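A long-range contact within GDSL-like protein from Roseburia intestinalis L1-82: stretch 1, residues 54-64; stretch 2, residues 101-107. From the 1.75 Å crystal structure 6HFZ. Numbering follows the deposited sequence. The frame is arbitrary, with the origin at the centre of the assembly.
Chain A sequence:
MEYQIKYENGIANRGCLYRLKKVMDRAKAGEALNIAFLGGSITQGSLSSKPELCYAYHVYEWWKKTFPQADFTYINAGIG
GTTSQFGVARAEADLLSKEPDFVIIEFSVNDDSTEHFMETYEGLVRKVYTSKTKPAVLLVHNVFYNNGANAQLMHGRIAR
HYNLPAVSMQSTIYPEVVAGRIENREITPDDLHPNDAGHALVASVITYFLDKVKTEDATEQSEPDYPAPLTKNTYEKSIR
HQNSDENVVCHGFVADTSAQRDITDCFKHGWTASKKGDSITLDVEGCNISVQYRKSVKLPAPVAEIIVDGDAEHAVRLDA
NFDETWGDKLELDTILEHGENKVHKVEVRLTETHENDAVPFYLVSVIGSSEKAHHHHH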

ATOM      1  N   CYS A  54      14.195 -10.084  -4.297  1.00 24.05           N
ATOM      2  CA  CYS A  54      13.191  -9.082  -4.667  1.00 23.38           C
ATOM      3  C   CYS A  54      13.876  -7.713  -4.743  1.00 21.53           C
ATOM      4  O   CYS A  54      14.972  -7.529  -4.223  1.00 20.51           O
ATOM      5  CB  CYS A  54      12.006  -9.062  -3.711  1.00 22.73           C
ATOM      6  SG  CYS A  54      12.333  -8.464  -2.037  1.00 23.25           S
ATOM      7  N   TYR A  55      13.206  -6.740  -5.379  1.00 20.18           N
ATOM      8  CA  TYR A  55      13.829  -5.433  -5.645  1.00 19.72           C
ATOM      9  C   TYR A  55      14.185  -4.790  -4.299  1.00 20.11           C
ATOM     10  O   TYR A  55      15.197  -4.138  -4.186  1.00 20.17           O
ATOM     11  CB  TYR A  55      12.946  -4.551  -6.544  1.00 19.22           C
ATOM     12  CG  TYR A  55      11.965  -3.682  -5.807  1.00 19.72           C
ATOM     13  CD1 TYR A  55      12.385  -2.533  -5.180  1.00 19.66           C
ATOM     14  CD2 TYR A  55      10.615  -3.991  -5.760  1.00 20.60           C
ATOM     15  CE1 TYR A  55      11.516  -1.741  -4.456  1.00 19.74           C
ATOM     16  CE2 TYR A  55       9.723  -3.198  -5.058  1.00 22.00           C
ATOM     17  CZ  TYR A  55      10.184  -2.090  -4.366  1.00 21.18           C
ATOM     18  OH  TYR A  55       9.336  -1.340  -3.588  1.00 21.71           O
ATOM     19  N   ALA A  56      13.299  -4.921  -3.287  1.00 18.97           N
ATOM     20  CA  ALA A  56      13.466  -4.268  -2.010  1.00 20.58           C
ATOM     21  C   ALA A  56      14.774  -4.718  -1.332  1.00 19.85           C
ATOM     22  O   ALA A  56      15.543  -3.903  -0.877  1.00 20.39           O
ATOM     23  CB  ALA A  56      12.257  -4.473  -1.108  1.00 19.97           C
ATOM     24  N   TYR A  57      15.038  -6.021  -1.381  1.00 22.24           N
ATOM     25  CA  TYR A  57      16.255  -6.541  -0.737  1.00 23.40           C
ATOM     26  C   TYR A  57      17.477  -6.110  -1.556  1.00 22.31           C
ATOM     27  O   TYR A  57      18.528  -5.796  -0.988  1.00 24.96           O
ATOM     28  CB  TYR A  57      16.100  -8.034  -0.520  1.00 22.65           C
ATOM     29  CG  TYR A  57      17.020  -8.544   0.562  1.00 25.74           C
ATOM     30  CD1 TYR A  57      16.675  -8.496   1.899  1.00 26.88           C
ATOM     31  CD2 TYR A  57      18.279  -9.001   0.220  1.00 27.94           C
ATOM     32  CE1 TYR A  57      17.546  -8.934   2.882  1.00 30.70           C
ATOM     33  CE2 TYR A  57      19.171  -9.413   1.188  1.00 32.76           C
ATOM     34  CZ  TYR A  57      18.801  -9.389   2.515  1.00 32.52           C
ATOM     35  OH  TYR A  57      19.691  -9.872   3.438  1.00 37.21           O
ATOM     36  N   HIS A  58      17.330  -6.024  -2.886  1.00 21.28           N
ATOM     37  CA  HIS A  58      18.419  -5.527  -3.729  1.00 22.38           C
ATOM     38  C   HIS A  58      18.772  -4.084  -3.371  1.00 23.54           C
ATOM     39  O   HIS A  58      19.950  -3.710  -3.317  1.00 23.12           O
ATOM     40  CB  HIS A  58      18.128  -5.655  -5.229  1.00 22.59           C
ATOM     41  CG  HIS A  58      18.220  -7.029  -5.835  1.00 27.32           C
ATOM     42  ND1 HIS A  58      19.362  -7.836  -5.778  1.00 29.90           N
ATOM     43  CD2 HIS A  58      17.349  -7.701  -6.613  1.00 26.56           C
ATOM     44  CE1 HIS A  58      19.153  -8.949  -6.474  1.00 30.85           C
ATOM     45  NE2 HIS A  58      17.943  -8.883  -7.023  1.00 30.08           N
ATOM     46  N   VAL A  59      17.763  -3.242  -3.108  1.00 21.40           N
ATOM     47  CA  VAL A  59      18.030  -1.885  -2.740  1.00 22.64           C
ATOM     48  C   VAL A  59      18.691  -1.871  -1.356  1.00 24.33           C
ATOM     49  O   VAL A  59      19.554  -1.025  -1.073  1.00 24.22           O
ATOM     50  CB  VAL A  59      16.740  -1.059  -2.765  1.00 22.85           C
ATOM     51  CG1 VAL A  59      16.873   0.277  -2.072  1.00 22.48           C
ATOM     52  CG2 VAL A  59      16.238  -0.904  -4.180  1.00 23.17           C
ATOM     53  N   TYR A  60      18.202  -2.734  -0.453  1.00 23.31           N
ATOM     54  CA  TYR A  60      18.767  -2.837   0.905  1.00 24.80           C
ATOM     55  C   TYR A  60      20.257  -3.203   0.779  1.00 26.41           C
ATOM     56  O   TYR A  60      21.131  -2.610   1.439  1.00 25.65           O
ATOM     57  CB  TYR A  60      17.935  -3.815   1.739  1.00 25.28           C
ATOM     58  CG  TYR A  60      18.536  -4.196   3.067  1.00 25.40           C
ATOM     59  CD1 TYR A  60      18.650  -3.283   4.101  1.00 28.85           C
ATOM     60  CD2 TYR A  60      18.983  -5.482   3.266  1.00 29.25           C
ATOM     61  CE1 TYR A  60      19.201  -3.645   5.325  1.00 29.41           C
ATOM     62  CE2 TYR A  60      19.545  -5.859   4.478  1.00 32.26           C
ATOM     63  CZ  TYR A  60      19.646  -4.941   5.498  1.00 31.89           C
ATOM     64  OH  TYR A  60      20.198  -5.359   6.678  1.00 42.08           O
ATOM     65  N   GLU A  61      20.554  -4.164  -0.102  1.00 25.00           N
ATOM     66  CA  GLU A  61      21.943  -4.601  -0.330  1.00 27.41           C
ATOM     67  C   GLU A  61      22.769  -3.435  -0.894  1.00 31.13           C
ATOM     68  O   GLU A  61      23.960  -3.319  -0.544  1.00 25.01           O
ATOM     69  CB  GLU A  61      21.996  -5.866  -1.194  1.00 27.53           C
ATOM     70  CG  GLU A  61      21.565  -7.089  -0.417  1.00 31.70           C
ATOM     71  CD  GLU A  61      21.857  -8.440  -1.031  1.00 39.58           C
ATOM     72  OE1 GLU A  61      21.641  -8.591  -2.240  1.00 46.41           O
ATOM     73  OE2 GLU A  61      22.265  -9.356  -0.281  1.00 47.39           O
ATOM     74  N   TRP A  62      22.178  -2.588  -1.759  1.00 24.77           N
ATOM     75  CA  TRP A  62      22.857  -1.374  -2.223  1.00 25.95           C
ATOM     76  C   TRP A  62      23.353  -0.514  -1.057  1.00 26.74           C
ATOM     77  O   TRP A  62      24.504  -0.098  -1.090  1.00 28.03           O
ATOM     78  CB  TRP A  62      22.027  -0.537  -3.212  1.00 25.57           C
ATOM     79  CG  TRP A  62      22.728   0.671  -3.748  1.00 25.03           C
ATOM     80  CD1 TRP A  62      23.465   0.747  -4.895  1.00 23.97           C
ATOM     81  CD2 TRP A  62      22.773   1.981  -3.155  1.00 25.35           C
ATOM     82  NE1 TRP A  62      23.970   2.009  -5.043  1.00 24.98           N
ATOM     83  CE2 TRP A  62      23.591   2.782  -3.973  1.00 23.92           C
ATOM     84  CE3 TRP A  62      22.256   2.541  -1.986  1.00 24.64           C
ATOM     85  CZ2 TRP A  62      23.818   4.123  -3.701  1.00 25.60           C
ATOM     86  CZ3 TRP A  62      22.497   3.863  -1.712  1.00 27.28           C
ATOM     87  CH2 TRP A  62      23.300   4.641  -2.546  1.00 27.13           C
ATOM     88  N   TRP A  63      22.490  -0.199  -0.080  1.00 25.64           N
ATOM     89  CA  TRP A  63      22.892   0.607   1.078  1.00 25.83           C
ATOM     90  C   TRP A  63      24.087  -0.061   1.794  1.00 27.20           C
ATOM     91  O   TRP A  63      25.114   0.594   2.036  1.00 28.39           O
ATOM     92  CB  TRP A  63      21.701   0.845   2.019  1.00 28.39           C
ATOM     93  CG  TRP A  63      20.700   1.833   1.495  1.00 24.59           C
ATOM     94  CD1 TRP A  63      19.540   1.577   0.806  1.00 26.89           C
ATOM     95  CD2 TRP A  63      20.782   3.254   1.605  1.00 25.42           C
ATOM     96  NE1 TRP A  63      18.905   2.751   0.485  1.00 23.71           N
ATOM     97  CE2 TRP A  63      19.636   3.791   0.977  1.00 24.75           C
ATOM     98  CE3 TRP A  63      21.701   4.118   2.201  1.00 26.98           C
ATOM     99  CZ2 TRP A  63      19.409   5.164   0.913  1.00 27.17           C
ATOM    100  CZ3 TRP A  63      21.484   5.470   2.125  1.00 30.73           C
ATOM    101  CH2 TRP A  63      20.350   5.985   1.497  1.00 29.66           C
ATOM    102  N   LYS A  64      23.943  -1.337   2.136  1.00 27.49           N
ATOM    103  CA  LYS A  64      25.012  -2.106   2.844  1.00 29.42           C
ATOM    104  C   LYS A  64      26.354  -2.012   2.096  1.00 32.57           C
ATOM    105  O   LYS A  64      27.388  -1.748   2.712  1.00 30.18           O
ATOM    106  CB  LYS A  64      24.622  -3.572   2.998  1.00 30.10           C
ATOM    107  CG  LYS A  64      23.494  -3.825   3.976  1.00 34.11           C
ATOM    108  CD  LYS A  64      23.175  -5.282   4.113  1.00 37.60           C
ATOM    109  CE  LYS A  64      24.296  -6.068   4.753  1.00 42.63           C
ATOM    110  NZ  LYS A  64      23.956  -7.507   4.802  1.00 49.77           N
TER
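Stretch 2 (101-107) DFVIIEF

Stretch 2 is a short β-strand, F102 to E106, that runs almost antiparallel to the helix of stretch 1. The angle between their N-to-C directions is 156°, and the two axes come no closer than 11.5 Å. That spacing leaves room for one layer of side chains from each element, and the contact is built from that layer alone: no hydrogen bond crosses between the stretches, and together they bury a modest 254 Å².

The register follows from two periodicities. On the helix, Y55, V59 and W63 recur every four residues and point their CA-to-CB bonds toward the strand. On the strand, F102, I104 and E106 recur every second residue and point toward the helix, while the CA-to-CB bond of I105 points away. Because the directions oppose, the start of the helix meets the end of the strand: Y55 pairs with I104 and E106, V59 with F102 and I104, and W63 with F102.

Y55 gives up the most surface, 62 Å². Its chi1 of 90° (p) and chi2 of 77° carry the ring out so that its tip reaches the strand. There Y55 OH lies 3.6 Å from I104 CG2 and equally 3.6 Å from E106 CG. These are packing contacts against carbon; the hydroxyl finds its hydrogen bond elsewhere in the structure, as do both carboxylate oxygens of E106. A long polar-tipped side chain can thus fill a buried layer while its polar end is satisfied outside the contact.

At the other end, F102 covers 51 Å² and W63 45 Å². F102, with chi1 t and chi2 of 89°, offers a ring face to the edge of W63, whose chi1 is m. The five-membered ring of W63 and the F102 ring have centroids 5.0 Å apart and planes inclined at 62°, an edge-to-face pair; the closest atoms, W63 CZ2 and F102 CD1, are 3.7 Å apart. The arrangement has a cost: W63 NE1 is buried by the contact with no partner anywhere in the model.

Between these ends, V59 is a smaller, looser spacer. Its CG1 sits 4.3 Å from I104 CD1, and V59 CG1 is 4.4 Å from F102 CE2, so one methyl touches two strand residues. I104, at chi1 m and chi2 t, also meets Y55, linking the middle of the contact to its tyrosine end. The rule is economical: an aromatic pair at one end, a tyrosine over the carbons of I104 and E106 at the other, V59 and I104 between, and two repeats set in opposing directions.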

ATOM      1  N   ASP A 101      14.344   5.676   8.254  1.00 25.09           N
ATOM      2  CA  ASP A 101      15.209   6.787   7.808  1.00 24.78           C
ATOM      3  C   ASP A 101      15.079   7.046   6.298  1.00 21.90           C
ATOM      4  O   ASP A 101      15.216   8.189   5.819  1.00 22.21           O
ATOM      5  CB  ASP A 101      16.653   6.497   8.212  1.00 24.81           C
ATOM      6  CG  ASP A 101      16.831   6.469   9.734  1.00 27.44           C
ATOM      7  OD1 ASP A 101      16.561   7.532  10.380  1.00 27.84           O
ATOM      8  OD2 ASP A 101      17.139   5.355  10.288  1.00 27.15           O
ATOM      9  N   PHE A 102      14.636   6.025   5.584  1.00 22.69           N
ATOM     10  CA  PHE A 102      14.439   6.017   4.158  1.00 24.22           C
ATOM     11  C   PHE A 102      13.201   5.152   3.889  1.00 21.16           C
ATOM     12  O   PHE A 102      13.092   4.077   4.473  1.00 20.27           O
ATOM     13  CB  PHE A 102      15.679   5.413   3.487  1.00 23.45           C
ATOM     14  CG  PHE A 102      15.548   5.124   2.004  1.00 25.22           C
ATOM     15  CD1 PHE A 102      15.876   6.085   1.067  1.00 25.99           C
ATOM     16  CD2 PHE A 102      15.183   3.854   1.566  1.00 25.42           C
ATOM     17  CE1 PHE A 102      15.763   5.815  -0.298  1.00 25.27           C
ATOM     18  CE2 PHE A 102      15.099   3.572   0.208  1.00 27.54           C
ATOM     19  CZ  PHE A 102      15.395   4.557  -0.714  1.00 24.53           C
ATOM     20  N   VAL A 103      12.262   5.671   3.092  1.00 22.00           N
ATOM     21  CA  VAL A 103      11.010   5.007   2.768  1.00 22.10           C
ATOM     22  C   VAL A 103      10.810   5.069   1.247  1.00 20.22           C
ATOM     23  O   VAL A 103      10.761   6.165   0.706  1.00 22.03           O
ATOM     24  CB  VAL A 103       9.802   5.701   3.440  1.00 21.64           C
ATOM     25  CG1 VAL A 103       8.494   5.021   3.023  1.00 24.35           C
ATOM     26  CG2 VAL A 103       9.959   5.730   4.959  1.00 22.31           C
ATOM     27  N   ILE A 104      10.702   3.901   0.623  1.00 18.20           N
ATOM     28  CA  ILE A 104      10.141   3.766  -0.744  1.00 19.02           C
ATOM     29  C   ILE A 104       8.640   3.524  -0.644  1.00 20.01           C
ATOM     30  O   ILE A 104       8.181   2.643   0.158  1.00 18.65           O
ATOM     31  CB  ILE A 104      10.844   2.648  -1.527  1.00 19.32           C
ATOM     32  CG1 ILE A 104      12.136   3.208  -2.127  1.00 19.78           C
ATOM     33  CG2 ILE A 104       9.903   2.049  -2.611  1.00 19.55           C
ATOM     34  CD1 ILE A 104      13.066   2.184  -2.727  1.00 20.10           C
ATOM     35  N   ILE A 105       7.892   4.297  -1.430  1.00 19.05           N
ATOM     36  CA  ILE A 105       6.483   4.131  -1.530  1.00 19.63           C
ATOM     37  C   ILE A 105       6.146   3.608  -2.934  1.00 20.67           C
ATOM     38  O   ILE A 105       6.503   4.218  -3.919  1.00 20.57           O
ATOM     39  CB  ILE A 105       5.748   5.441  -1.222  1.00 21.75           C
ATOM     40  CG1 ILE A 105       5.959   5.911   0.214  1.00 21.33           C
ATOM     41  CG2 ILE A 105       4.274   5.281  -1.536  1.00 20.28           C
ATOM     42  CD1 ILE A 105       5.382   7.241   0.491  1.00 24.06           C
ATOM     43  N   GLU A 106       5.434   2.481  -3.015  1.00 19.21           N
ATOM     44  CA  GLU A 106       5.305   1.732  -4.260  1.00 19.95           C
ATOM     45  C   GLU A 106       3.880   1.186  -4.393  1.00 19.54           C
ATOM     46  O   GLU A 106       3.604   0.039  -3.973  1.00 18.58           O
ATOM     47  CB  GLU A 106       6.351   0.616  -4.219  1.00 22.65           C
ATOM     48  CG  GLU A 106       6.519  -0.203  -5.484  1.00 23.24           C
ATOM     49  CD  GLU A 106       5.463  -1.249  -5.770  1.00 24.07           C
ATOM     50  OE1 GLU A 106       4.733  -1.056  -6.793  1.00 23.70           O
ATOM     51  OE2 GLU A 106       5.317  -2.223  -4.958  1.00 23.16           O
ATOM     52  N   PHE A 107       2.990   2.004  -4.979  1.00 18.05           N
ATOM     53  CA  PHE A 107       1.567   1.665  -5.093  1.00 18.71           C
ATOM     54  C   PHE A 107       1.024   1.933  -6.510  1.00 18.84           C
ATOM     55  O   PHE A 107      -0.180   1.896  -6.727  1.00 17.89           O
ATOM     56  CB  PHE A 107       0.731   2.431  -4.058  1.00 18.74           C
ATOM     57  CG  PHE A 107       0.810   1.891  -2.657  1.00 18.44           C
ATOM     58  CD1 PHE A 107       0.354   0.599  -2.365  1.00 18.85           C
ATOM     59  CD2 PHE A 107       1.391   2.628  -1.640  1.00 19.51           C
ATOM     60  CE1 PHE A 107       0.388   0.108  -1.063  1.00 20.29           C
ATOM     61  CE2 PHE A 107       1.514   2.085  -0.362  1.00 20.67           C
ATOM     62  CZ  PHE A 107       0.972   0.855  -0.064  1.00 19.14           C
TER